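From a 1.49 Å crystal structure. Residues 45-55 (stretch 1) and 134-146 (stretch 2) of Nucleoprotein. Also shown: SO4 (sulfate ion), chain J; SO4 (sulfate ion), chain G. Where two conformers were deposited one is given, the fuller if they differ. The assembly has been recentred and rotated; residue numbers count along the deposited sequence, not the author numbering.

Stretch 1 45-55: RVIPRNLVPIG
Stretch 2, residues 134-146: EPKFSIALPPELS

Two segments of the nucleoprotein chain, far apart in sequence, run antiparallel and bury 717 Å² between them: Val46 lies nearest Glu144 (CA to CA 6.9 Å) and Pro53 nearest Pro135 (CA to CA 5.2 Å). Stretch 1 leaves a helix after Val46 (phi/psi -94/-24); Ile47, at -83/118, is the first non-helical residue. A type I turn from Pro48 to Leu51 follows, with Arg49 at -53/-30 and Asn50 at -120/30, closed by Leu51 N to Pro48 O at 3.2 Å. Stretch 2 is mostly extended, then turns from Pro142 to Leu145, also type I, with Pro143 at -60/-27, Glu144 at -83/-5 and Leu145 N to Pro142 O at 3.1 Å, before entering a strand at Leu145.

A single direct hydrogen bond joins the stretches, from Ile54 N to Lys136 O (2.8 Å, 156° at the hydrogen). The same carbonyl receives a CA-H contact, Pro53 CA to Lys136 O at 3.5 Å, with 138° at the hydrogen. One water extends this backbone link, donating to Ile54 O (2.6 Å) and accepting from Lys136 N (2.9 Å).

Most of the remaining side-chain contacts are between apolar groups, and Leu51 is their hub. Its CA-to-CB bond points sideways, but chi1 -170° (t) and chi2 75° (p) bring its methyls to stretch 2. CD1 sits over one face of the Phe137 ring, 3.7 Å from the centroid and 19° off the normal, a CH-pi contact. That same CD1 lies 3.8 Å from Ile139 CD1 and 3.9 Å from Leu141 CD2, while Leu51 CD2 meets Leu145 CD1 at 3.9 Å. Phe137 (chi1 -54°, m; chi2 -74°) likewise starts sideways and reaches inward; Val52 O approaches its ring edge, 3.7 Å from Phe137 CD1, and Pro53 CD is 3.9 Å from Phe137 CE1.

Ile139 points toward stretch 1. With chi1 56° (p) and chi2 166° (t), its CD1 comes within 3.7 Å of Pro48 CB and 3.6 Å of Asn50 OD1. Pro48 and Pro142, both C-gamma exo, meet CG to CG at 3.7 Å, and Pro142 CG also touches Val46 O at 3.4 Å. Leu145 (m, t) points across too: its CD1 is 4.0 Å from Ile47 CG1, and its CD2 is 4.1 Å from CG2 of Val46 (m). Val46 CG1 packs 3.8 Å from Glu144 CD.

At the other end, Ile54 (m, t) lays CD1 3.4 Å from both Phe137 C and Ser138 OG, and Pro53 CB meets Pro135 CB at 4.0 Å. The CA-to-CB bond of Lys136 points sideways and the end of its side chain (m, m, m, with chi4 139°, between wells) leads away.

Arg49 points away, its chain extended beyond CB (chi1 72°, p; chi2 and chi3 t), and binds sulfates: NE to chain G O2 at 2.9 Å, NH2 to chain J O3 at 2.7 Å, plus a weak bond from NH1 to that O3 at 3.1 Å.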

# COMPACT_ATOMS: atom_id res chain seq x y z
N ARG A 45 -13.01 11.74 4.52
CA ARG A 45 -14.20 12.54 4.81
C ARG A 45 -15.44 11.71 4.97
O ARG A 45 -16.30 11.96 5.83
CB ARG A 45 -14.38 13.58 3.68
CG ARG A 45 -14.10 15.03 4.09
CD ARG A 45 -15.39 15.87 4.03
NE ARG A 45 -15.49 16.63 2.77
CZ ARG A 45 -16.61 16.97 2.14
NH1 ARG A 45 -17.81 16.62 2.59
NH2 ARG A 45 -16.52 17.65 1.01
N VAL A 46 -15.57 10.64 4.19
CA VAL A 46 -16.76 9.91 4.16
C VAL A 46 -16.86 8.72 5.06
O VAL A 46 -17.93 8.21 5.38
CB VAL A 46 -17.28 9.55 2.74
CG1 VAL A 46 -17.56 10.86 1.94
CG2 VAL A 46 -16.38 8.62 2.04
N ILE A 47 -15.71 8.15 5.45
CA ILE A 47 -15.73 6.98 6.24
C ILE A 47 -15.92 7.36 7.70
O ILE A 47 -15.08 8.11 8.26
CB ILE A 47 -14.37 6.21 6.08
CG1 ILE A 47 -14.25 5.67 4.66
CG2 ILE A 47 -14.20 5.16 7.18
CD1 ILE A 47 -12.87 5.13 4.29
N PRO A 48 -17.03 6.93 8.35
CA PRO A 48 -17.27 7.33 9.77
C PRO A 48 -16.15 6.86 10.70
O PRO A 48 -15.50 5.83 10.47
CB PRO A 48 -18.58 6.65 10.12
CG PRO A 48 -19.23 6.50 8.77
CD PRO A 48 -18.16 6.14 7.83
N ARG A 49 -15.98 7.61 11.82
CA ARG A 49 -14.97 7.36 12.82
C ARG A 49 -14.98 5.98 13.33
O ARG A 49 -13.94 5.48 13.80
CB ARG A 49 -15.16 8.33 13.99
CG ARG A 49 -16.40 8.03 14.86
CD ARG A 49 -16.72 8.95 15.99
NE ARG A 49 -17.90 8.47 16.64
CZ ARG A 49 -17.94 7.57 17.58
NH1 ARG A 49 -16.83 7.12 18.13
NH2 ARG A 49 -19.11 7.12 18.01
N ASN A 50 -16.16 5.30 13.35
CA ASN A 50 -16.32 4.06 14.00
C ASN A 50 -16.75 2.94 13.02
O ASN A 50 -17.32 1.93 13.46
CB ASN A 50 -17.37 4.13 15.14
CG ASN A 50 -18.68 4.70 14.64
OD1 ASN A 50 -18.82 5.34 13.63
ND2 ASN A 50 -19.69 4.53 15.56
N LEU A 51 -16.33 3.06 11.76
CA LEU A 51 -16.70 2.06 10.72
C LEU A 51 -15.73 0.91 10.81
O LEU A 51 -14.81 0.75 9.97
CB LEU A 51 -16.73 2.71 9.40
CG LEU A 51 -17.37 1.78 8.29
CD1 LEU A 51 -18.89 1.74 8.47
CD2 LEU A 51 -17.05 2.21 6.91
N VAL A 52 -15.95 0.02 11.78
CA VAL A 52 -15.18 -1.18 12.02
C VAL A 52 -16.03 -2.42 11.68
O VAL A 52 -17.08 -2.59 12.33
CB VAL A 52 -14.64 -1.31 13.49
CG1 VAL A 52 -13.78 -2.49 13.62
CG2 VAL A 52 -13.92 -0.03 13.94
N PRO A 53 -15.58 -3.29 10.76
CA PRO A 53 -16.36 -4.53 10.51
C PRO A 53 -16.54 -5.30 11.74
O PRO A 53 -15.72 -5.38 12.62
CB PRO A 53 -15.49 -5.30 9.53
CG PRO A 53 -14.68 -4.30 8.87
CD PRO A 53 -14.41 -3.18 9.88
N ILE A 54 -17.69 -5.97 11.84
CA ILE A 54 -18.03 -6.81 12.98
C ILE A 54 -17.59 -8.29 12.82
O ILE A 54 -17.61 -8.76 11.72
CB ILE A 54 -19.59 -6.77 13.19
CG1 ILE A 54 -20.08 -5.35 13.55
CG2 ILE A 54 -20.07 -7.78 14.22
CD1 ILE A 54 -21.56 -5.15 13.31
N GLY A 55 -17.18 -8.92 13.90
CA GLY A 55 -17.11 -10.41 14.04
C GLY A 55 -15.77 -11.06 14.34
O GLY A 55 -15.68 -12.27 14.34
N GLU A 134 -17.71 -10.56 3.59
CA GLU A 134 -18.41 -9.35 3.39
C GLU A 134 -18.46 -8.64 4.76
O GLU A 134 -18.89 -9.19 5.80
CB GLU A 134 -19.90 -9.64 2.96
CG GLU A 134 -20.71 -8.34 2.91
CD GLU A 134 -22.00 -8.48 2.16
OE1 GLU A 134 -23.03 -8.63 2.84
OE2 GLU A 134 -21.94 -8.41 0.91
N PRO A 135 -18.01 -7.36 4.82
CA PRO A 135 -18.05 -6.65 6.11
C PRO A 135 -19.42 -6.17 6.51
O PRO A 135 -20.10 -5.58 5.67
CB PRO A 135 -17.11 -5.51 5.84
CG PRO A 135 -17.21 -5.18 4.44
CD PRO A 135 -17.43 -6.54 3.76
N LYS A 136 -19.81 -6.41 7.73
CA LYS A 136 -21.10 -5.91 8.26
C LYS A 136 -20.77 -4.91 9.37
O LYS A 136 -19.76 -5.10 10.09
CB LYS A 136 -21.87 -7.09 8.87
CG LYS A 136 -22.26 -8.13 7.83
CD LYS A 136 -23.52 -7.74 7.14
CE LYS A 136 -24.67 -8.20 8.08
NZ LYS A 136 -25.89 -7.39 8.34
N PHE A 137 -21.68 -3.96 9.55
CA PHE A 137 -21.49 -2.81 10.43
C PHE A 137 -22.66 -2.60 11.38
O PHE A 137 -23.84 -2.96 11.08
CB PHE A 137 -21.23 -1.56 9.65
CG PHE A 137 -20.06 -1.69 8.67
CD1 PHE A 137 -18.76 -1.70 9.10
CD2 PHE A 137 -20.31 -1.87 7.32
CE1 PHE A 137 -17.69 -1.83 8.21
CE2 PHE A 137 -19.25 -2.03 6.42
CZ PHE A 137 -17.96 -2.01 6.89
N SER A 138 -22.37 -1.91 12.43
CA SER A 138 -23.36 -1.44 13.46
C SER A 138 -24.03 -0.12 13.13
O SER A 138 -24.93 0.37 13.86
CB SER A 138 -22.55 -1.21 14.82
OG SER A 138 -21.91 -2.33 15.16
N ILE A 139 -23.60 0.53 12.10
CA ILE A 139 -24.06 1.78 11.61
C ILE A 139 -24.42 1.65 10.12
O ILE A 139 -23.91 0.76 9.46
CB ILE A 139 -23.06 2.95 11.80
CG1 ILE A 139 -21.72 2.63 11.17
CG2 ILE A 139 -22.77 3.20 13.26
CD1 ILE A 139 -20.81 3.87 11.03
N ALA A 140 -25.24 2.54 9.62
CA ALA A 140 -25.55 2.65 8.19
C ALA A 140 -24.28 3.05 7.46
O ALA A 140 -23.52 3.83 7.96
CB ALA A 140 -26.65 3.66 7.93
N LEU A 141 -24.09 2.54 6.26
CA LEU A 141 -23.09 3.11 5.36
C LEU A 141 -23.53 4.40 4.85
O LEU A 141 -24.70 4.54 4.39
CB LEU A 141 -22.84 2.23 4.16
CG LEU A 141 -21.99 1.01 4.41
CD1 LEU A 141 -21.82 0.11 3.21
CD2 LEU A 141 -20.61 1.27 4.96
N PRO A 142 -22.70 5.42 4.85
CA PRO A 142 -22.99 6.63 4.12
C PRO A 142 -23.23 6.41 2.64
O PRO A 142 -22.77 5.42 2.10
CB PRO A 142 -21.72 7.50 4.38
CG PRO A 142 -21.09 6.91 5.63
CD PRO A 142 -21.33 5.46 5.47
N PRO A 143 -23.90 7.40 1.99
CA PRO A 143 -24.29 7.19 0.59
C PRO A 143 -23.13 6.93 -0.35
O PRO A 143 -23.26 6.25 -1.36
CB PRO A 143 -25.00 8.50 0.26
CG PRO A 143 -25.48 9.01 1.48
CD PRO A 143 -24.45 8.66 2.55
N GLU A 144 -21.95 7.44 -0.01
CA GLU A 144 -20.76 7.31 -0.89
C GLU A 144 -20.01 6.00 -0.77
O GLU A 144 -19.10 5.79 -1.55
CB GLU A 144 -19.80 8.43 -0.54
CG GLU A 144 -20.32 9.85 -0.67
CD GLU A 144 -21.08 10.38 0.55
OE1 GLU A 144 -21.34 9.65 1.58
OE2 GLU A 144 -21.48 11.58 0.37
N LEU A 145 -20.40 5.15 0.15
CA LEU A 145 -19.76 3.87 0.40
C LEU A 145 -20.68 2.67 0.04
O LEU A 145 -21.87 2.70 0.36
CB LEU A 145 -19.34 3.70 1.88
CG LEU A 145 -18.29 4.69 2.34
CD1 LEU A 145 -17.96 4.33 3.78
CD2 LEU A 145 -17.03 4.57 1.53
N SER A 146 -20.11 1.69 -0.63
CA SER A 146 -20.84 0.42 -0.89
C SER A 146 -19.93 -0.75 -0.84
O SER A 146 -18.71 -0.64 -1.06
CB SER A 146 -21.51 0.53 -2.29
OG SER A 146 -20.59 0.62 -3.31
S SO4 J . -19.40 3.62 18.79
O1 SO4 J . -20.26 3.93 17.65
O2 SO4 J . -20.27 3.29 19.93
O3 SO4 J . -18.47 4.72 19.18
O4 SO4 J . -18.44 2.70 18.43
S SO4 G . -19.79 10.89 14.04
O1 SO4 G . -20.89 11.86 14.01
O2 SO4 G . -19.93 9.87 15.16
O3 SO4 G . -19.59 10.06 12.77
O4 SO4 G . -18.57 11.65 13.96
O HOH W 1 -18.04 -8.17 9.25